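Local coordinates for protein VESB protease (Vibrio cholerae, PDB 4LK4) that probably hydrolyses peptide bonds as a secreted trypsin-family serine endopeptidase, with an Ig-like domain following the protease domain, at residues Leu52-Cys57 with Leu212-Trp217. The protein carries 1 engineered substitution. Sequence-based numbering, arbitrary orientation.
Sequences LTAAHC and LGIVSW
In the cleft between the two beta barrels of this trypsin-family protease, H56, probably the triad histidine, meets the backbone carbonyl of S216, a second-shell residue and not the nucleophile. CE1 of H56 comes within 3.1 Å of S216 O, which approaches the ring obliquely; a carbon polarised by two ring nitrogens suits such a C-H···O approach. With CG between the backbone N and the carbonyl carbon (chi1 83°), the imidazole leans from its 3-10 turn toward strand 211-216. H56 ND1 and S216 OG both hydrogen-bond to OD2 of D103, the likely triad aspartate, which S216 OG probably helps fix. H56 belongs to the family's TAAHC signature. It also touches A199, at the nucleophile's usual position; this alanine, probably the engineered substitution, leaves the deposited chain without the triad hydroxyl.

Behind the site lies a buried apolar seam between the barrels, where the two branches of I214 reach separate partners. Its CD1 lies 3.7 Å from L52 CD1, the leucine's forked end meeting it at a slant. Its CG2, anti to the backbone N, sits 4.1 Å from A54 CB. The small alanine lets the chains draw close, its CB 3.8 Å from V215 O.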
ATOM      1  N   LEU A  52      -3.343  -3.258   3.971  1.00 39.58           N
ATOM      2  CA  LEU A  52      -1.935  -3.064   3.639  1.00 38.15           C
ATOM      3  C   LEU A  52      -1.573  -4.075   2.584  1.00 37.58           C
ATOM      4  O   LEU A  52      -1.956  -5.260   2.682  1.00 37.20           O
ATOM      5  CB  LEU A  52      -1.078  -3.331   4.864  1.00 38.12           C
ATOM      6  CG  LEU A  52       0.434  -3.248   4.684  1.00 38.14           C
ATOM      7  CD1 LEU A  52       0.864  -1.889   4.158  1.00 38.42           C
ATOM      8  CD2 LEU A  52       1.152  -3.566   5.995  1.00 38.55           C
ATOM      9  N   THR A  53      -0.863  -3.625   1.562  1.00 38.36           N
ATOM     10  CA  THR A  53      -0.522  -4.488   0.442  1.00 38.06           C
ATOM     11  C   THR A  53       0.676  -3.915  -0.291  1.00 37.73           C
ATOM     12  O   THR A  53       1.302  -2.995   0.204  1.00 38.67           O
ATOM     13  CB  THR A  53      -1.732  -4.663  -0.494  1.00 39.19           C
ATOM     14  OG1 THR A  53      -1.476  -5.755  -1.382  1.00 42.31           O
ATOM     15  CG2 THR A  53      -1.962  -3.452  -1.324  1.00 40.40           C
ATOM     16  N   ALA A  54       0.995  -4.452  -1.457  1.00 38.40           N
ATOM     17  CA  ALA A  54       2.170  -4.069  -2.223  1.00 39.66           C
ATOM     18  C   ALA A  54       1.749  -3.049  -3.275  1.00 40.97           C
ATOM     19  O   ALA A  54       0.655  -3.149  -3.811  1.00 42.77           O
ATOM     20  CB  ALA A  54       2.766  -5.303  -2.880  1.00 39.63           C
ATOM     21  N   ALA A  55       2.574  -2.049  -3.583  1.00 41.91           N
ATOM     22  CA  ALA A  55       2.142  -1.061  -4.610  1.00 41.64           C
ATOM     23  C   ALA A  55       2.063  -1.648  -6.004  1.00 42.33           C
ATOM     24  O   ALA A  55       1.186  -1.279  -6.787  1.00 41.86           O
ATOM     25  CB  ALA A  55       3.038   0.157  -4.630  1.00 42.30           C
ATOM     26  N   HIS A  56       2.963  -2.555  -6.348  1.00 42.98           N
ATOM     27  CA  HIS A  56       2.948  -3.021  -7.730  1.00 45.72           C
ATOM     28  C   HIS A  56       1.715  -3.866  -8.105  1.00 45.81           C
ATOM     29  O   HIS A  56       1.440  -4.035  -9.273  1.00 48.56           O
ATOM     30  CB  HIS A  56       4.232  -3.750  -8.088  1.00 45.81           C
ATOM     31  CG  HIS A  56       4.237  -5.172  -7.685  1.00 45.78           C
ATOM     32  ND1 HIS A  56       4.796  -5.599  -6.501  1.00 45.42           N
ATOM     33  CD2 HIS A  56       3.774  -6.279  -8.314  1.00 45.46           C
ATOM     34  CE1 HIS A  56       4.675  -6.908  -6.415  1.00 44.97           C
ATOM     35  NE2 HIS A  56       4.058  -7.345  -7.500  1.00 45.80           N
ATOM     36  N   CYS A  57       0.966  -4.366  -7.130  1.00 45.95           N
ATOM     37  CA  CYS A  57      -0.354  -4.971  -7.388  1.00 46.49           C
ATOM     38  C   CYS A  57      -1.284  -4.036  -8.175  1.00 46.55           C
ATOM     39  O   CYS A  57      -2.268  -4.487  -8.780  1.00 46.76           O
ATOM     40  CB  CYS A  57      -1.031  -5.328  -6.063  1.00 46.99           C
ATOM     41  SG  CYS A  57      -0.165  -6.624  -5.142  1.00 50.37           S
ATOM     42  N   LEU A 212       5.885  -8.365   9.807  1.00 42.50           N
ATOM     43  CA  LEU A 212       7.176  -7.760   9.613  1.00 41.90           C
ATOM     44  C   LEU A 212       7.293  -7.236   8.178  1.00 40.54           C
ATOM     45  O   LEU A 212       8.054  -6.331   7.904  1.00 41.04           O
ATOM     46  CB  LEU A 212       8.251  -8.813   9.834  1.00 41.85           C
ATOM     47  CG  LEU A 212       9.708  -8.393   9.637  1.00 42.18           C
ATOM     48  CD1 LEU A 212      10.143  -7.443  10.729  1.00 43.90           C
ATOM     49  CD2 LEU A 212      10.609  -9.612   9.659  1.00 42.36           C
ATOM     50  N   GLY A 213       6.574  -7.830   7.243  1.00 38.90           N
ATOM     51  CA  GLY A 213       6.853  -7.547   5.861  1.00 38.00           C
ATOM     52  C   GLY A 213       5.682  -7.764   4.946  1.00 37.26           C
ATOM     53  O   GLY A 213       4.658  -8.301   5.378  1.00 36.76           O
ATOM     54  N   ILE A 214       5.871  -7.349   3.684  1.00 36.75           N
ATOM     55  CA  ILE A 214       4.890  -7.496   2.614  1.00 36.39           C
ATOM     56  C   ILE A 214       5.535  -8.204   1.424  1.00 36.84           C
ATOM     57  O   ILE A 214       6.592  -7.801   0.961  1.00 37.18           O
ATOM     58  CB  ILE A 214       4.413  -6.125   2.101  1.00 36.35           C
ATOM     59  CG1 ILE A 214       3.848  -5.286   3.231  1.00 36.96           C
ATOM     60  CG2 ILE A 214       3.314  -6.284   1.072  1.00 36.07           C
ATOM     61  CD1 ILE A 214       3.733  -3.824   2.879  1.00 37.90           C
ATOM     62  N   VAL A 215       4.886  -9.223   0.879  1.00 36.96           N
ATOM     63  CA  VAL A 215       5.501  -9.949  -0.209  1.00 37.23           C
ATOM     64  C   VAL A 215       5.671  -9.033  -1.404  1.00 37.80           C
ATOM     65  O   VAL A 215       4.694  -8.419  -1.825  1.00 38.27           O
ATOM     66  CB  VAL A 215       4.654 -11.155  -0.574  1.00 37.88           C
ATOM     67  CG1 VAL A 215       5.208 -11.845  -1.822  1.00 38.90           C
ATOM     68  CG2 VAL A 215       4.631 -12.118   0.601  1.00 37.81           C
ATOM     69  N   SER A 216       6.893  -8.912  -1.932  1.00 37.93           N
ATOM     70  CA  SER A 216       7.159  -7.998  -3.046  1.00 39.13           C
ATOM     71  C   SER A 216       7.636  -8.733  -4.315  1.00 40.00           C
ATOM     72  O   SER A 216       6.968  -8.717  -5.317  1.00 40.12           O
ATOM     73  CB  SER A 216       8.157  -6.903  -2.635  1.00 40.14           C
ATOM     74  OG  SER A 216       8.473  -6.005  -3.730  1.00 41.90           O
ATOM     75  N   TRP A 217       8.786  -9.386  -4.279  1.00 40.49           N
ATOM     76  CA  TRP A 217       9.308 -10.038  -5.503  1.00 41.89           C
ATOM     77  C   TRP A 217      10.394 -11.065  -5.190  1.00 41.33           C
ATOM     78  O   TRP A 217      10.657 -11.325  -3.998  1.00 40.80           O
ATOM     79  CB  TRP A 217       9.812  -8.984  -6.494  1.00 43.69           C
ATOM     80  CG  TRP A 217      11.062  -8.272  -6.081  1.00 44.68           C
ATOM     81  CD1 TRP A 217      11.149  -7.165  -5.281  1.00 44.77           C
ATOM     82  CD2 TRP A 217      12.404  -8.563  -6.500  1.00 46.13           C
ATOM     83  NE1 TRP A 217      12.460  -6.767  -5.158  1.00 45.74           N
ATOM     84  CE2 TRP A 217      13.249  -7.613  -5.890  1.00 46.56           C
ATOM     85  CE3 TRP A 217      12.977  -9.546  -7.316  1.00 47.27           C
ATOM     86  CZ2 TRP A 217      14.620  -7.615  -6.073  1.00 48.19           C
ATOM     87  CZ3 TRP A 217      14.351  -9.554  -7.486  1.00 48.87           C
ATOM     88  CH2 TRP A 217      15.156  -8.589  -6.872  1.00 49.37           C
TER